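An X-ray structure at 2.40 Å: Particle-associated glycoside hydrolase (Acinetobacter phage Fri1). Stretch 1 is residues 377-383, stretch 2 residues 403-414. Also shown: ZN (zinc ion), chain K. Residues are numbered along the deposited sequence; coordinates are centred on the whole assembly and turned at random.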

ATOM      1  N   CYS A 377      -9.086   9.595   5.655  1.00 25.71           N
ATOM      2  CA  CYS A 377     -10.216   9.285   6.511  1.00 25.48           C
ATOM      3  C   CYS A 377     -11.056  10.531   6.808  1.00 25.30           C
ATOM      4  O   CYS A 377     -10.593  11.669   6.697  1.00 25.09           O
ATOM      5  CB  CYS A 377      -9.728   8.665   7.821  1.00 24.76           C
ATOM      6  SG  CYS A 377      -8.928   7.078   7.594  1.00 25.28           S
ATOM      7  N   GLU A 378     -12.302  10.296   7.214  1.00 26.54           N
ATOM      8  CA  GLU A 378     -13.219  11.356   7.603  1.00 26.94           C
ATOM      9  C   GLU A 378     -13.596  11.207   9.070  1.00 26.59           C
ATOM     10  O   GLU A 378     -13.799  10.092   9.558  1.00 26.00           O
ATOM     11  CB  GLU A 378     -14.484  11.342   6.754  1.00 27.25           C
ATOM     12  CG  GLU A 378     -14.267  11.532   5.268  1.00 27.72           C
ATOM     13  CD  GLU A 378     -15.583  11.555   4.506  1.00 28.95           C
ATOM     14  OE1 GLU A 378     -16.526  12.226   4.978  1.00 29.20           O
ATOM     15  OE2 GLU A 378     -15.683  10.880   3.454  1.00 29.93           O
ATOM     16  N   PHE A 379     -13.688  12.331   9.776  1.00 27.22           N
ATOM     17  CA  PHE A 379     -14.008  12.337  11.201  1.00 27.28           C
ATOM     18  C   PHE A 379     -15.161  13.302  11.456  1.00 28.12           C
ATOM     19  O   PHE A 379     -15.063  14.486  11.114  1.00 28.75           O
ATOM     20  CB  PHE A 379     -12.775  12.726  12.023  1.00 27.35           C
ATOM     21  CG  PHE A 379     -11.664  11.718  11.957  1.00 26.24           C
ATOM     22  CD1 PHE A 379     -11.602  10.672  12.874  1.00 25.49           C
ATOM     23  CD2 PHE A 379     -10.686  11.806  10.980  1.00 26.11           C
ATOM     24  CE1 PHE A 379     -10.576   9.717  12.821  1.00 24.58           C
ATOM     25  CE2 PHE A 379      -9.656  10.869  10.923  1.00 25.24           C
ATOM     26  CZ  PHE A 379      -9.610   9.814  11.847  1.00 24.45           C
ATOM     27  N   ASP A 380     -16.263  12.792  12.029  1.00 27.47           N
ATOM     28  CA  ASP A 380     -17.370  13.655  12.438  1.00 28.21           C
ATOM     29  C   ASP A 380     -17.066  14.428  13.713  1.00 28.90           C
ATOM     30  O   ASP A 380     -17.684  15.470  13.959  1.00 29.50           O
ATOM     31  CB  ASP A 380     -18.653  12.840  12.651  1.00 28.19           C
ATOM     32  CG  ASP A 380     -19.374  12.534  11.362  1.00 28.52           C
ATOM     33  OD1 ASP A 380     -18.879  12.930  10.290  1.00 28.43           O
ATOM     34  OD2 ASP A 380     -20.428  11.864  11.415  1.00 29.46           O
ATOM     35  N   THR A 381     -16.157  13.924  14.542  1.00 25.85           N
ATOM     36  CA  THR A 381     -15.837  14.549  15.816  1.00 25.98           C
ATOM     37  C   THR A 381     -14.327  14.457  16.017  1.00 25.85           C
ATOM     38  O   THR A 381     -13.594  14.381  15.025  1.00 25.34           O
ATOM     39  CB  THR A 381     -16.643  13.874  16.947  1.00 26.49           C
ATOM     40  OG1 THR A 381     -16.419  14.537  18.195  1.00 27.07           O
ATOM     41  CG2 THR A 381     -16.310  12.383  17.074  1.00 26.04           C
ATOM     42  N   LEU A 382     -13.859  14.445  17.268  1.00 28.43           N
ATOM     43  CA  LEU A 382     -12.434  14.301  17.565  1.00 28.26           C
ATOM     44  C   LEU A 382     -11.831  13.142  16.788  1.00 26.69           C
ATOM     45  O   LEU A 382     -12.413  12.054  16.710  1.00 26.04           O
ATOM     46  CB  LEU A 382     -12.217  14.032  19.056  1.00 28.62           C
ATOM     47  CG  LEU A 382     -12.770  14.979  20.113  1.00 29.25           C
ATOM     48  CD1 LEU A 382     -12.557  14.345  21.471  1.00 29.33           C
ATOM     49  CD2 LEU A 382     -12.114  16.356  20.039  1.00 28.98           C
ATOM     50  N   ALA A 383     -10.645  13.367  16.227  1.00 27.71           N
ATOM     51  CA  ALA A 383      -9.954  12.252  15.590  1.00 25.99           C
ATOM     52  C   ALA A 383      -9.428  11.257  16.625  1.00 25.39           C
ATOM     53  O   ALA A 383      -9.517  10.044  16.414  1.00 24.68           O
ATOM     54  CB  ALA A 383      -8.815  12.761  14.704  1.00 25.40           C
ATOM     55  N   LEU A 403     -11.328  16.593   9.265  1.00 24.82           N
ATOM     56  CA  LEU A 403     -12.062  16.679  10.520  1.00 24.76           C
ATOM     57  C   LEU A 403     -13.262  17.590  10.259  1.00 25.77           C
ATOM     58  O   LEU A 403     -13.118  18.804  10.122  1.00 26.33           O
ATOM     59  CB  LEU A 403     -11.169  17.175  11.653  1.00 24.36           C
ATOM     60  CG  LEU A 403     -10.333  16.071  12.327  1.00 23.55           C
ATOM     61  CD1 LEU A 403      -9.202  15.545  11.428  1.00 23.22           C
ATOM     62  CD2 LEU A 403      -9.769  16.526  13.668  1.00 23.45           C
ATOM     63  N   TRP A 404     -14.450  16.986  10.144  1.00 26.20           N
ATOM     64  CA  TRP A 404     -15.633  17.765   9.797  1.00 27.39           C
ATOM     65  C   TRP A 404     -16.090  18.649  10.948  1.00 27.86           C
ATOM     66  O   TRP A 404     -16.727  19.680  10.709  1.00 28.98           O
ATOM     67  CB  TRP A 404     -16.775  16.844   9.356  1.00 27.94           C
ATOM     68  CG  TRP A 404     -16.558  16.146   8.033  1.00 28.05           C
ATOM     69  CD1 TRP A 404     -16.465  14.793   7.812  1.00 27.72           C
ATOM     70  CD2 TRP A 404     -16.427  16.771   6.746  1.00 28.80           C
ATOM     71  NE1 TRP A 404     -16.280  14.542   6.472  1.00 28.25           N
ATOM     72  CE2 TRP A 404     -16.253  15.736   5.796  1.00 28.90           C
ATOM     73  CE3 TRP A 404     -16.429  18.099   6.308  1.00 29.58           C
ATOM     74  CZ2 TRP A 404     -16.081  15.995   4.440  1.00 29.76           C
ATOM     75  CZ3 TRP A 404     -16.263  18.349   4.970  1.00 30.40           C
ATOM     76  CH2 TRP A 404     -16.089  17.304   4.046  1.00 30.48           C
ATOM     77  N   GLY A 405     -15.792  18.264  12.191  1.00 27.26           N
ATOM     78  CA  GLY A 405     -16.224  19.044  13.339  1.00 27.93           C
ATOM     79  C   GLY A 405     -17.725  19.143  13.490  1.00 29.15           C
ATOM     80  O   GLY A 405     -18.229  20.171  13.945  1.00 30.26           O
ATOM     81  N   LYS A 406     -18.458  18.094  13.122  1.00 36.20           N
ATOM     82  CA  LYS A 406     -19.906  18.120  13.268  1.00 36.38           C
ATOM     83  C   LYS A 406     -20.307  18.097  14.736  1.00 36.83           C
ATOM     84  O   LYS A 406     -21.266  18.768  15.133  1.00 37.22           O
ATOM     85  CB  LYS A 406     -20.526  16.941  12.514  1.00 35.92           C
ATOM     86  CG  LYS A 406     -20.224  16.961  11.010  1.00 35.54           C
ATOM     87  CD  LYS A 406     -20.752  15.731  10.274  1.00 35.10           C
ATOM     88  CE  LYS A 406     -20.233  15.689   8.832  1.00 34.79           C
ATOM     89  NZ  LYS A 406     -20.441  14.358   8.163  1.00 34.35           N
ATOM     90  N   ASP A 407     -19.575  17.351  15.561  1.00 41.60           N
ATOM     91  CA  ASP A 407     -19.873  17.292  16.986  1.00 42.11           C
ATOM     92  C   ASP A 407     -18.872  18.139  17.761  1.00 42.36           C
ATOM     93  O   ASP A 407     -19.041  19.357  17.872  1.00 42.54           O
ATOM     94  CB  ASP A 407     -19.853  15.848  17.485  1.00 41.97           C
ATOM     95  CG  ASP A 407     -20.586  15.677  18.800  1.00 42.58           C
ATOM     96  OD1 ASP A 407     -21.210  16.651  19.275  1.00 43.09           O
ATOM     97  OD2 ASP A 407     -20.527  14.566  19.373  1.00 42.51           O
ATOM     98  N   LEU A 408     -17.841  17.506  18.322  1.00 32.44           N
ATOM     99  CA  LEU A 408     -16.782  18.245  19.000  1.00 32.46           C
ATOM    100  C   LEU A 408     -15.822  18.876  17.993  1.00 32.03           C
ATOM    101  O   LEU A 408     -15.544  18.320  16.930  1.00 31.73           O
ATOM    102  CB  LEU A 408     -16.019  17.341  19.969  1.00 32.50           C
ATOM    103  CG  LEU A 408     -16.871  16.806  21.126  1.00 33.00           C
ATOM    104  CD1 LEU A 408     -16.041  15.947  22.077  1.00 32.93           C
ATOM    105  CD2 LEU A 408     -17.555  17.948  21.871  1.00 33.39           C
ATOM    106  N   LYS A 409     -15.312  20.051  18.343  1.00 38.60           N
ATOM    107  CA  LYS A 409     -14.482  20.841  17.444  1.00 38.18           C
ATOM    108  C   LYS A 409     -12.980  20.629  17.625  1.00 37.66           C
ATOM    109  O   LYS A 409     -12.197  21.207  16.865  1.00 37.27           O
ATOM    110  CB  LYS A 409     -14.798  22.326  17.628  1.00 38.30           C
ATOM    111  CG  LYS A 409     -16.263  22.689  17.444  1.00 38.75           C
ATOM    112  CD  LYS A 409     -16.649  22.621  15.985  1.00 38.62           C
ATOM    113  CE  LYS A 409     -18.057  23.146  15.748  1.00 38.98           C
ATOM    114  NZ  LYS A 409     -18.355  23.170  14.288  1.00 38.78           N
ATOM    115  N   GLY A 410     -12.554  19.853  18.611  1.00 29.94           N
ATOM    116  CA  GLY A 410     -11.139  19.684  18.870  1.00 29.23           C
ATOM    117  C   GLY A 410     -10.474  18.683  17.947  1.00 28.82           C
ATOM    118  O   GLY A 410     -11.112  17.914  17.226  1.00 29.28           O
ATOM    119  N   PHE A 411      -9.141  18.703  17.952  1.00 25.85           N
ATOM    120  CA  PHE A 411      -8.418  17.674  17.210  1.00 25.13           C
ATOM    121  C   PHE A 411      -8.367  16.371  17.995  1.00 24.94           C
ATOM    122  O   PHE A 411      -8.502  15.285  17.420  1.00 24.68           O
ATOM    123  CB  PHE A 411      -7.011  18.153  16.865  1.00 24.14           C
ATOM    124  CG  PHE A 411      -6.129  17.085  16.278  1.00 23.28           C
ATOM    125  CD1 PHE A 411      -6.168  16.807  14.926  1.00 23.49           C
ATOM    126  CD2 PHE A 411      -5.247  16.375  17.079  1.00 23.12           C
ATOM    127  CE1 PHE A 411      -5.360  15.837  14.379  1.00 22.84           C
ATOM    128  CE2 PHE A 411      -4.434  15.399  16.544  1.00 22.71           C
ATOM    129  CZ  PHE A 411      -4.488  15.122  15.193  1.00 22.45           C
ATOM    130  N   SER A 412      -8.180  16.461  19.305  1.00 26.68           N
ATOM    131  CA  SER A 412      -8.005  15.279  20.131  1.00 26.68           C
ATOM    132  C   SER A 412      -8.363  15.641  21.559  1.00 27.59           C
ATOM    133  O   SER A 412      -8.485  16.812  21.914  1.00 27.70           O
ATOM    134  CB  SER A 412      -6.572  14.740  20.040  1.00 25.26           C
ATOM    135  OG  SER A 412      -5.634  15.706  20.482  1.00 24.87           O
ATOM    136  N   TYR A 413      -8.545  14.614  22.368  1.00 28.75           N
ATOM    137  CA  TYR A 413      -8.758  14.759  23.795  1.00 29.29           C
ATOM    138  C   TYR A 413      -7.654  13.997  24.511  1.00 28.77           C
ATOM    139  O   TYR A 413      -7.402  12.832  24.192  1.00 28.67           O
ATOM    140  CB  TYR A 413     -10.142  14.226  24.198  1.00 30.35           C
ATOM    141  CG  TYR A 413     -10.261  13.926  25.673  1.00 30.57           C
ATOM    142  CD1 TYR A 413     -10.365  14.953  26.612  1.00 30.62           C
ATOM    143  CD2 TYR A 413     -10.240  12.613  26.130  1.00 30.72           C
ATOM    144  CE1 TYR A 413     -10.451  14.675  27.963  1.00 30.86           C
ATOM    145  CE2 TYR A 413     -10.326  12.321  27.477  1.00 30.87           C
ATOM    146  CZ  TYR A 413     -10.434  13.350  28.389  1.00 30.96           C
ATOM    147  OH  TYR A 413     -10.520  13.048  29.731  1.00 31.94           O
ATOM    148  N   ASN A 414      -6.962  14.670  25.435  1.00 33.55           N
ATOM    149  CA  ASN A 414      -6.046  13.995  26.359  1.00 33.33           C
ATOM    150  C   ASN A 414      -4.976  13.193  25.618  1.00 32.49           C
ATOM    151  O   ASN A 414      -4.548  12.135  26.078  1.00 32.55           O
ATOM    152  CB  ASN A 414      -6.834  13.092  27.318  1.00 34.17           C
ATOM    153  CG  ASN A 414      -6.042  12.691  28.547  1.00 34.07           C
ATOM    154  OD1 ASN A 414      -5.216  13.451  29.053  1.00 33.70           O
ATOM    155  ND2 ASN A 414      -6.297  11.477  29.038  1.00 34.42           N
TER
HETATM  156 ZN    ZN K 808     -18.601  12.275   4.561  1.00 68.04          ZN
HETATM  157  O   HOH W   1     -13.859  16.552  13.201  1.00 27.70           O
HETATM  158  O   HOH W   2     -17.869  13.296  20.264  1.00 39.32           O

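The two stretches meet as a short parallel pairing that soon gives way to loop-on-loop contact. A single beta bridge joins Phe 379 to Leu 403, whose CA atoms lie 4.8 Å apart. The pairing carries on one residue, with Asp 380 CA 5.2 Å from Trp 404 CA, and then slips: Thr 381 CA is 5.0 Å from Leu 408 CA, and Leu 382 CA is 5.2 Å from Ser 412 CA, so stretch 2 spends more residues than stretch 1 in covering the same path.

The backbone bonds follow that path. Trp 404 N donates to Phe 379 O at 2.8 Å with an N-H...O angle of 157°. At the next residue, Asp 380 O receives two amides from the turn: Asp 407 N at 3.1 Å and 160°, and Lys 406 N at 2.9 Å but only 121°, a weak bond despite its shorter length. Gly 405, at phi/psi 63/34, lies just before these two donors; its N donates to water 1 at 2.8 Å, whose oxygen is also 2.8 Å from Thr 381 O. Farther along, Ala 383 N reaches Phe 411 O at 3.1 Å; its 135° angle marks this bond as weak too.

Among the side chains, Glu 378 leaves its backbone sideways, yet its carboxylate comes close to stretch 2. Its OE1 accepts from Trp 404 NE1 at 2.8 Å and 159°, lying near the indole plane at the ring edge, and also binds the zinc ion ZN at 2.1 Å. One oxygen thus links the tryptophan to the metal site. Asp 380 OD1 forms a salt bridge with Lys 406 NZ at 3.0 Å, so this residue pair is joined through both backbone and side chains.

Thr 381 OG1 accepts from Leu 408 N at 3.3 Å and 148°, a long bond. The same hydroxyl lies 2.8 Å from the oxygen of water 2, which donates to Asp 407 OD2 at 3.1 Å and so bridges the two side chains.

Phe 379 and Leu 403 project to the same face of the sheet, where Phe 379 CD2 and Leu 403 CD1 are 4.0 Å apart; Ala 383 CB packs 4.0 Å from Leu 403 CD2. Leu 382 has the largest area covered by the other stretch. Its CD1 lies 3.9 Å from Leu 408 CD1 and 3.6 Å from Tyr 413 CB, while its CD2 approaches Gly 410 O at 3.4 Å.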